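Local atomic coordinates of acireductone dioxygenase (Bacillus anthracis, PDB entry 4QGL), a protein that probably catalyses the oxygen-dependent cleavage of an acireductone in methionine salvage, with products that depend on whether iron or nickel is bound. Residues H103-T106 against D107-R111; F64-E67 against I68-S72; S51-D54 against E55-A58. One frame throughout, in Å; residues are numbered along the deposited sequence.

Interaction 1: H103-T106 against D107-R111; sequences HHHT and DDEVR. With CD (cadmium ion), chain B.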
ATOM      1  N   HIS A 103       0.238  -2.511  14.863  1.00 26.35           N
ATOM      2  CA  HIS A 103      -1.042  -1.925  15.260  1.00 26.56           C
ATOM      3  C   HIS A 103      -2.109  -2.543  14.429  1.00 26.24           C
ATOM      4  O   HIS A 103      -1.808  -3.260  13.490  1.00 25.51           O
ATOM      5  CB  HIS A 103      -1.030  -0.411  15.064  1.00 26.62           C
ATOM      6  CG  HIS A 103      -0.679   0.005  13.681  1.00 25.95           C
ATOM      7  ND1 HIS A 103       0.600  -0.069  13.183  1.00 25.57           N
ATOM      8  CD2 HIS A 103      -1.452   0.432  12.668  1.00 25.79           C
ATOM      9  CE1 HIS A 103       0.604   0.331  11.929  1.00 25.10           C
ATOM     10  NE2 HIS A 103      -0.630   0.660  11.603  1.00 25.32           N
ATOM     11  N   HIS A 104      -3.357  -2.296  14.803  1.00 26.96           N
ATOM     12  CA  HIS A 104      -4.476  -2.463  13.869  1.00 27.16           C
ATOM     13  C   HIS A 104      -5.283  -1.186  13.706  1.00 28.06           C
ATOM     14  O   HIS A 104      -4.948  -0.160  14.299  1.00 28.19           O
ATOM     15  CB  HIS A 104      -5.358  -3.666  14.220  1.00 27.37           C
ATOM     16  CG  HIS A 104      -6.134  -3.530  15.487  1.00 28.06           C
ATOM     17  ND1 HIS A 104      -5.776  -4.184  16.649  1.00 28.34           N
ATOM     18  CD2 HIS A 104      -7.290  -2.888  15.759  1.00 28.70           C
ATOM     19  CE1 HIS A 104      -6.659  -3.917  17.591  1.00 29.18           C
ATOM     20  NE2 HIS A 104      -7.583  -3.125  17.080  1.00 29.43           N
ATOM     21  N   HIS A 105      -6.296  -1.244  12.834  1.00 29.00           N
ATOM     22  CA  HIS A 105      -7.298  -0.170  12.693  1.00 30.21           C
ATOM     23  C   HIS A 105      -8.725  -0.748  12.685  1.00 31.70           C
ATOM     24  O   HIS A 105      -8.917  -1.903  12.304  1.00 31.77           O
ATOM     25  CB  HIS A 105      -7.086   0.621  11.386  1.00 29.75           C
ATOM     26  CG  HIS A 105      -5.663   0.992  11.108  1.00 29.04           C
ATOM     27  ND1 HIS A 105      -5.028   2.038  11.744  1.00 29.27           N
ATOM     28  CD2 HIS A 105      -4.760   0.472  10.239  1.00 28.33           C
ATOM     29  CE1 HIS A 105      -3.787   2.136  11.291  1.00 28.71           C
ATOM     30  NE2 HIS A 105      -3.587   1.176  10.402  1.00 28.12           N
ATOM     31  N   THR A 106      -9.721   0.069  13.060  1.00 33.62           N
ATOM     32  CA  THR A 106     -11.145  -0.316  12.961  1.00 35.07           C
ATOM     33  C   THR A 106     -11.788  -0.159  11.583  1.00 35.49           C
ATOM     34  O   THR A 106     -12.934  -0.555  11.400  1.00 36.57           O
ATOM     35  CB  THR A 106     -12.014   0.493  13.908  1.00 36.29           C
ATOM     36  OG1 THR A 106     -11.709   1.877  13.727  1.00 36.54           O
ATOM     37  CG2 THR A 106     -11.758   0.048  15.353  1.00 36.80           C
ATOM     38  N   ASP A 107     -11.070   0.447  10.645  1.00 35.25           N
ATOM     39  CA  ASP A 107     -11.419   0.396   9.221  1.00 35.28           C
ATOM     40  C   ASP A 107     -10.248  -0.222   8.420  1.00 34.00           C
ATOM     41  O   ASP A 107      -9.115  -0.370   8.922  1.00 33.66           O
ATOM     42  CB  ASP A 107     -11.783   1.809   8.677  1.00 36.26           C
ATOM     43  CG  ASP A 107     -13.146   2.350   9.208  1.00 37.94           C
ATOM     44  OD1 ASP A 107     -14.040   1.521   9.549  1.00 38.62           O
ATOM     45  OD2 ASP A 107     -13.317   3.611   9.273  1.00 39.05           O
ATOM     46  N   ASP A 108     -10.555  -0.613   7.188  1.00 33.52           N
ATOM     47  CA  ASP A 108      -9.589  -1.115   6.210  1.00 32.55           C
ATOM     48  C   ASP A 108      -8.529  -0.059   5.937  1.00 31.15           C
ATOM     49  O   ASP A 108      -8.832   1.116   6.046  1.00 31.61           O
ATOM     50  CB  ASP A 108     -10.311  -1.409   4.884  1.00 33.62           C
ATOM     51  CG  ASP A 108     -11.219  -2.660   4.946  1.00 35.09           C
ATOM     52  OD1 ASP A 108     -11.199  -3.415   5.964  1.00 36.16           O
ATOM     53  OD2 ASP A 108     -11.932  -2.901   3.945  1.00 36.04           O
ATOM     54  N   GLU A 109      -7.300  -0.475   5.596  1.00 29.40           N
ATOM     55  CA  GLU A 109      -6.227   0.438   5.165  1.00 28.12           C
ATOM     56  C   GLU A 109      -5.812   0.134   3.732  1.00 26.38           C
ATOM     57  O   GLU A 109      -5.165  -0.884   3.446  1.00 25.75           O
ATOM     58  CB  GLU A 109      -4.995   0.327   6.068  1.00 28.64           C
ATOM     59  CG  GLU A 109      -3.946   1.422   5.850  1.00 29.10           C
ATOM     60  CD  GLU A 109      -2.647   1.083   6.515  1.00 29.81           C
ATOM     61  OE1 GLU A 109      -2.708   0.351   7.521  1.00 31.40           O
ATOM     62  OE2 GLU A 109      -1.556   1.513   6.060  1.00 30.50           O
ATOM     63  N   VAL A 110      -6.135   1.067   2.847  1.00 25.21           N
ATOM     64  CA  VAL A 110      -6.015   0.873   1.421  1.00 24.17           C
ATOM     65  C   VAL A 110      -4.947   1.787   0.876  1.00 23.12           C
ATOM     66  O   VAL A 110      -4.911   2.951   1.186  1.00 23.24           O
ATOM     67  CB  VAL A 110      -7.345   1.205   0.772  1.00 24.76           C
ATOM     68  CG1 VAL A 110      -7.354   0.842  -0.704  1.00 24.69           C
ATOM     69  CG2 VAL A 110      -8.464   0.500   1.524  1.00 25.35           C
ATOM     70  N   ARG A 111      -4.051   1.244   0.081  1.00 22.17           N
ATOM     71  CA  ARG A 111      -2.960   2.025  -0.487  1.00 21.55           C
ATOM     72  C   ARG A 111      -2.772   1.583  -1.930  1.00 21.18           C
ATOM     73  O   ARG A 111      -2.896   0.397  -2.216  1.00 21.09           O
ATOM     74  CB  ARG A 111      -1.647   1.808   0.305  1.00 21.14           C
ATOM     75  CG  ARG A 111      -1.638   2.345   1.739  1.00 21.23           C
ATOM     76  CD  ARG A 111      -1.795   3.872   1.797  1.00 21.52           C
ATOM     77  NE  ARG A 111      -1.794   4.381   3.174  1.00 21.77           N
ATOM     78  CZ  ARG A 111      -2.844   4.381   3.981  1.00 22.10           C
ATOM     79  NH1 ARG A 111      -4.010   3.918   3.571  1.00 22.27           N
ATOM     80  NH2 ARG A 111      -2.727   4.852   5.201  1.00 22.42           N
TER
HETATM   81 CD    CD B 201      -1.561   0.783   9.439  0.75 19.24          CD
HETATM   82  O   HOH W   1       0.582   0.850   8.478  1.00  7.63           O
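His105 and Glu109 belong to the first conserved cupin motif, a compact example of how a few residues at the start of a strand can build most of a metal site. Here the site holds cadmium, where iron or nickel is predicted to bind. The metal is gripped by His103 NE2 at 2.4 Å, His105 NE2 at 2.3 Å and Glu109 OE1 at 2.3 Å, with water 1 as a further ligand and His148 completing the set. Because they share the ion, His105 NE2 and Glu109 OE1 come within 3.1 Å without being hydrogen-bonded. The carboxylate oxygen arrives at the edge of the imidazole, near its plane, while the two flat groups stand almost perpendicular, 83° apart. Glu109 reaches inward as an extended chain, CG anti to the backbone N (chi1 -169°), and its OE2 is a ligand of a second cadmium ion. A second shell fixes the rings: His103 ND1 is bonded to Lys101 O and His105 ND1 to Val171 O. Arg111 NH1 donates to Val110 O (2.7 Å); the oxygen lies in the guanidinium plane, but the donor stands above the carbonyl plane. The charge contact from Arg111 NH2 to Glu109 OE2, over one guanidinium face, is long. The histidines lie in the loop that follows helix 92-96, and Glu109 opens strand 109-113, which runs between strands 138-142 and 158-164.

Interaction 2: F64-E67 against I68-S72; sequences FSKE and IADVS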
ATOM      1  N   PHE A  64      -6.254   7.792 -12.213  1.00 24.91           N
ATOM      2  CA  PHE A  64      -6.843   6.557 -11.676  1.00 24.58           C
ATOM      3  C   PHE A  64      -8.226   6.741 -11.098  1.00 25.05           C
ATOM      4  O   PHE A  64      -8.713   5.875 -10.401  1.00 24.86           O
ATOM      5  CB  PHE A  64      -5.922   5.925 -10.652  1.00 23.74           C
ATOM      6  CG  PHE A  64      -4.594   5.569 -11.220  1.00 23.35           C
ATOM      7  CD1 PHE A  64      -4.423   4.393 -11.934  1.00 23.33           C
ATOM      8  CD2 PHE A  64      -3.522   6.438 -11.080  1.00 23.16           C
ATOM      9  CE1 PHE A  64      -3.203   4.093 -12.495  1.00 23.15           C
ATOM     10  CE2 PHE A  64      -2.294   6.133 -11.626  1.00 22.98           C
ATOM     11  CZ  PHE A  64      -2.136   4.963 -12.334  1.00 22.98           C
ATOM     12  N   SER A  65      -8.909   7.813 -11.496  1.00 25.76           N
ATOM     13  CA  SER A  65     -10.248   8.092 -10.970  1.00 26.45           C
ATOM     14  C   SER A  65     -11.262   6.977 -11.184  1.00 26.84           C
ATOM     15  O   SER A  65     -12.119   6.759 -10.339  1.00 27.11           O
ATOM     16  CB  SER A  65     -10.800   9.406 -11.517  1.00 27.30           C
ATOM     17  OG  SER A  65     -11.031   9.337 -12.911  1.00 27.79           O
ATOM     18  N   LYS A  66     -11.193   6.292 -12.316  1.00 27.11           N
ATOM     19  CA  LYS A  66     -12.094   5.166 -12.577  1.00 27.66           C
ATOM     20  C   LYS A  66     -11.794   4.006 -11.628  1.00 27.10           C
ATOM     21  O   LYS A  66     -12.680   3.444 -10.995  1.00 27.49           O
ATOM     22  CB  LYS A  66     -11.963   4.721 -14.038  1.00 28.05           C
ATOM     23  CG  LYS A  66     -12.696   3.451 -14.392  1.00 28.61           C
ATOM     24  CD  LYS A  66     -14.177   3.545 -14.110  1.00 29.58           C
ATOM     25  CE  LYS A  66     -14.903   2.380 -14.767  1.00 30.40           C
ATOM     26  NZ  LYS A  66     -16.212   2.153 -14.109  1.00 31.20           N
ATOM     27  N   GLU A  67     -10.534   3.667 -11.521  1.00 26.36           N
ATOM     28  CA  GLU A  67     -10.152   2.559 -10.664  1.00 25.87           C
ATOM     29  C   GLU A  67     -10.497   2.861  -9.244  1.00 25.69           C
ATOM     30  O   GLU A  67     -10.900   1.988  -8.529  1.00 25.78           O
ATOM     31  CB  GLU A  67      -8.674   2.259 -10.747  1.00 25.11           C
ATOM     32  CG  GLU A  67      -8.248   1.628 -12.050  1.00 25.38           C
ATOM     33  CD  GLU A  67      -7.964   2.657 -13.125  1.00 25.75           C
ATOM     34  OE1 GLU A  67      -8.560   3.726 -13.146  1.00 26.13           O
ATOM     35  OE2 GLU A  67      -7.091   2.422 -13.955  1.00 25.83           O
ATOM     36  N   ILE A  68     -10.351   4.109  -8.845  1.00 25.68           N
ATOM     37  CA  ILE A  68     -10.752   4.555  -7.512  1.00 25.76           C
ATOM     38  C   ILE A  68     -12.267   4.499  -7.301  1.00 26.91           C
ATOM     39  O   ILE A  68     -12.727   4.022  -6.275  1.00 27.09           O
ATOM     40  CB  ILE A  68     -10.264   5.979  -7.232  1.00 25.56           C
ATOM     41  CG1 ILE A  68      -8.759   6.051  -7.468  1.00 24.74           C
ATOM     42  CG2 ILE A  68     -10.530   6.361  -5.795  1.00 25.61           C
ATOM     43  CD1 ILE A  68      -8.085   7.354  -7.094  1.00 24.68           C
ATOM     44  N   ALA A  69     -13.032   4.953  -8.262  1.00 27.95           N
ATOM     45  CA  ALA A  69     -14.470   4.866  -8.134  1.00 29.14           C
ATOM     46  C   ALA A  69     -14.931   3.430  -7.925  1.00 29.52           C
ATOM     47  O   ALA A  69     -15.825   3.176  -7.135  1.00 29.93           O
ATOM     48  CB  ALA A  69     -15.161   5.457  -9.369  1.00 30.01           C
ATOM     49  N   ASP A  70     -14.335   2.508  -8.665  1.00 29.53           N
ATOM     50  CA  ASP A  70     -14.757   1.104  -8.636  1.00 30.26           C
ATOM     51  C   ASP A  70     -14.470   0.460  -7.293  1.00 30.17           C
ATOM     52  O   ASP A  70     -15.320  -0.202  -6.728  1.00 30.68           O
ATOM     53  CB  ASP A  70     -14.092   0.301  -9.761  1.00 30.06           C
ATOM     54  CG  ASP A  70     -14.594   0.698 -11.180  1.00 30.89           C
ATOM     55  OD1 ASP A  70     -15.669   1.354 -11.348  1.00 31.66           O
ATOM     56  OD2 ASP A  70     -13.880   0.324 -12.146  1.00 30.76           O
ATOM     57  N   VAL A  71     -13.263   0.674  -6.801  1.00 29.86           N
ATOM     58  CA  VAL A  71     -12.844   0.186  -5.489  1.00 30.19           C
ATOM     59  C   VAL A  71     -13.552   0.939  -4.326  1.00 31.17           C
ATOM     60  O   VAL A  71     -13.876   0.340  -3.301  1.00 31.60           O
ATOM     61  CB  VAL A  71     -11.283   0.153  -5.355  1.00 29.31           C
ATOM     62  CG1 VAL A  71     -10.668   1.530  -5.145  1.00 28.99           C
ATOM     63  CG2 VAL A  71     -10.856  -0.763  -4.233  1.00 29.05           C
ATOM     64  N   SER A  72     -13.834   2.227  -4.493  1.00 32.05           N
ATOM     65  CA  SER A  72     -14.558   2.934  -3.473  1.00 33.07           C
ATOM     66  C   SER A  72     -16.010   2.484  -3.388  1.00 35.17           C
ATOM     67  O   SER A  72     -16.558   2.470  -2.314  1.00 35.96           O
ATOM     68  CB  SER A  72     -14.473   4.416  -3.719  1.00 33.03           C
ATOM     69  OG  SER A  72     -13.149   4.848  -3.516  1.00 31.76           O
TER
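Lys66 and Asp70 form an i to i+4 salt bridge on the first turns of helix 65-75, a textbook instance of opposite charges joined along one helical face. The lysine CB starts out away from residues 68-72, and the return is made further out. CG stands anti to the backbone N (chi1 172°), a bend at chi2 (58°) swings the chain round, and contact then grows closer step by step: CG is 4.0 Å from Asp70 OD2, CD 3.8 Å from the same oxygen, and CE 3.5 Å from it. At the tip NZ passes to the other oxygen, donating to Asp70 OD1 at 2.9 Å on its syn lone pair. Beneath this bridge the Asp70 N-H bonds to Lys66 O, so backbone and side chains tie the same two residues. On the inner side Phe64 CB meets Ile68 CG1 at 4.3 Å, and Phe64 O takes the Ile68 N-H. Phe64 is both the first residue past helix 54-63 and the N-cap of this helix; its ring meets that of Phe112, while Ile68 and Val71 pack on Ile163 of strand 158-164. Glu67, bent at chi2, turns instead to a salt bridge with Lys41. One turn on, Ile68 O accepts two donors, Ser72 N at 2.8 Å and Ser72 OG at 2.9 Å, the hydroxyl sitting above the carbonyl plane.

Interaction 3: S51-D54 against E55-A58; sequences SLTD and ENKA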
ATOM      1  N   SER A  51       8.851  15.090  -5.321  1.00 30.33           N
ATOM      2  CA  SER A  51       8.517  16.437  -4.867  1.00 30.73           C
ATOM      3  C   SER A  51       7.321  16.891  -5.663  1.00 30.42           C
ATOM      4  O   SER A  51       7.446  17.468  -6.754  1.00 30.77           O
ATOM      5  CB  SER A  51       9.661  17.399  -5.084  1.00 31.74           C
ATOM      6  OG  SER A  51      10.142  17.242  -6.387  1.00 31.88           O
ATOM      7  N   LEU A  52       6.166  16.630  -5.076  1.00 29.65           N
ATOM      8  CA  LEU A  52       4.906  16.694  -5.763  1.00 29.26           C
ATOM      9  C   LEU A  52       4.237  18.018  -5.502  1.00 30.04           C
ATOM     10  O   LEU A  52       4.117  18.447  -4.352  1.00 30.32           O
ATOM     11  CB  LEU A  52       4.027  15.536  -5.284  1.00 28.27           C
ATOM     12  CG  LEU A  52       4.562  14.187  -5.749  1.00 27.41           C
ATOM     13  CD1 LEU A  52       3.784  13.017  -5.218  1.00 26.58           C
ATOM     14  CD2 LEU A  52       4.545  14.166  -7.268  1.00 27.59           C
ATOM     15  N   THR A  53       3.795  18.666  -6.578  1.00 30.44           N
ATOM     16  CA  THR A  53       3.005  19.893  -6.441  1.00 31.31           C
ATOM     17  C   THR A  53       1.560  19.532  -6.139  1.00 31.05           C
ATOM     18  O   THR A  53       1.180  18.358  -6.230  1.00 30.00           O
ATOM     19  CB  THR A  53       3.130  20.854  -7.663  1.00 32.10           C
ATOM     20  OG1 THR A  53       2.543  20.298  -8.864  1.00 31.58           O
ATOM     21  CG2 THR A  53       4.612  21.205  -7.888  1.00 32.44           C
ATOM     22  N   ASP A  54       0.788  20.540  -5.730  1.00 32.07           N
ATOM     23  CA  ASP A  54      -0.667  20.399  -5.564  1.00 32.31           C
ATOM     24  C   ASP A  54      -1.370  19.975  -6.898  1.00 31.96           C
ATOM     25  O   ASP A  54      -2.319  19.191  -6.897  1.00 31.31           O
ATOM     26  CB  ASP A  54      -1.266  21.708  -4.989  1.00 33.81           C
ATOM     27  CG  ASP A  54      -0.758  22.029  -3.529  1.00 34.35           C
ATOM     28  OD1 ASP A  54      -0.763  21.110  -2.661  1.00 33.50           O
ATOM     29  OD2 ASP A  54      -0.378  23.217  -3.262  1.00 35.68           O
ATOM     30  N   GLU A  55      -0.851  20.478  -8.013  1.00 32.39           N
ATOM     31  CA  GLU A  55      -1.271  20.078  -9.355  1.00 32.37           C
ATOM     32  C   GLU A  55      -0.918  18.632  -9.724  1.00 31.35           C
ATOM     33  O   GLU A  55      -1.706  17.924 -10.333  1.00 30.99           O
ATOM     34  CB  GLU A  55      -0.621  21.018 -10.357  1.00 33.19           C
ATOM     35  CG  GLU A  55      -1.091  20.862 -11.790  1.00 33.50           C
ATOM     36  CD  GLU A  55      -0.035  21.296 -12.815  1.00 34.06           C
ATOM     37  OE1 GLU A  55       1.108  20.726 -12.800  1.00 33.69           O
ATOM     38  OE2 GLU A  55      -0.357  22.192 -13.643  1.00 34.88           O
ATOM     39  N   ASN A  56       0.296  18.210  -9.394  1.00 31.15           N
ATOM     40  CA  ASN A  56       0.736  16.856  -9.679  1.00 30.33           C
ATOM     41  C   ASN A  56      -0.150  15.856  -9.007  1.00 29.87           C
ATOM     42  O   ASN A  56      -0.523  14.852  -9.577  1.00 29.38           O
ATOM     43  CB  ASN A  56       2.153  16.677  -9.194  1.00 30.15           C
ATOM     44  CG  ASN A  56       3.148  17.355 -10.096  1.00 30.75           C
ATOM     45  OD1 ASN A  56       2.810  17.679 -11.211  1.00 31.41           O
ATOM     46  ND2 ASN A  56       4.362  17.587  -9.619  1.00 30.84           N
ATOM     47  N   LYS A  57      -0.484  16.165  -7.769  1.00 30.36           N
ATOM     48  CA  LYS A  57      -1.373  15.357  -6.945  1.00 30.20           C
ATOM     49  C   LYS A  57      -2.788  15.197  -7.473  1.00 30.39           C
ATOM     50  O   LYS A  57      -3.362  14.111  -7.429  1.00 29.98           O
ATOM     51  CB  LYS A  57      -1.462  16.004  -5.567  1.00 30.87           C
ATOM     52  CG  LYS A  57      -0.464  15.430  -4.596  1.00 30.69           C
ATOM     53  CD  LYS A  57      -0.655  16.013  -3.214  1.00 31.42           C
ATOM     54  CE  LYS A  57       0.702  16.258  -2.574  1.00 31.62           C
ATOM     55  NZ  LYS A  57       0.640  16.024  -1.105  1.00 31.79           N
ATOM     56  N   ALA A  58      -3.357  16.307  -7.910  1.00 31.24           N
ATOM     57  CA  ALA A  58      -4.681  16.328  -8.522  1.00 31.69           C
ATOM     58  C   ALA A  58      -4.697  15.516  -9.799  1.00 31.26           C
ATOM     59  O   ALA A  58      -5.666  14.841 -10.095  1.00 31.34           O
ATOM     60  CB  ALA A  58      -5.108  17.768  -8.806  1.00 32.79           C
TER
HETATM   61  O   HOH W   2       3.121  21.633 -11.049  1.00 27.13           O
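Thr53, Asp54 and Asn56 carry the contact at the start of helix 54-63, and they illustrate how a helix closes its own N-terminus, where the first N-H groups have no preceding turn to bond to. Thr53 does the closing. Its hydroxyl lies between the backbone N and the carbonyl carbon (chi1 67°), which turns OG1 back over the first turn, where it accepts from Asn56 N at 3.1 Å with an N-H...O angle of 154°. The same oxygen is also hydrogen-bonded to water 2, at 2.6 Å; that water donates to Glu55 OE1 at 2.8 Å, so the solvent molecule bridges the cap to the side chain two residues on. Thr53 contributes through its backbone as well, its O taking the Lys57 N-H at 3.2 Å. Asp54 extends the pattern: its O accepts from Ala58 N, also at 3.2 Å, while its CB leaves heading away from residues 55-58, and OD1 stays 5.5 Å from Lys57 NZ, too far for a direct ion pair. Asn56 is the buried member of the trio. Its side chain lies across that of Thr53, and its CB is approached by Leu52 CD2 at 4.0 Å; beyond the turn it also packs against His45, Leu46 and Asn49 of the loop leading in. The bent Lys57 chain brings CE to 4.3 Å from Leu52 CB, and NZ makes a weak hydrogen bond to Val82 O. Taken together, this is a classic threonine N-cap, in which a hydroxyl at the N-cap position receives the N-H of the residue three places on.

In the fold
The three contacts follow one another along the chain, from 51-54/55-58 through 64-67/68-72 to 103-106/107-111, and each is local to one continuous stretch: a helix N-cap, a salt bridge along a helix and a metal site. Interaction 3 begins helix 54-63 and interaction 2 begins the next helix, 65-75; their centres are 19 Å apart. Interaction 1 holds the metal, and its centre lies 19 Å from that of interaction 2 and 25 Å from that of interaction 3. Yet interaction 2 comes within about 5 Å of interaction 1 at the nearest atoms, without touching. Ile163 of strand 158-164 touches both, meeting residues of the helix and Val110 of the metal-binding strand. Interaction 3 remains peripheral, away from the annotated sites.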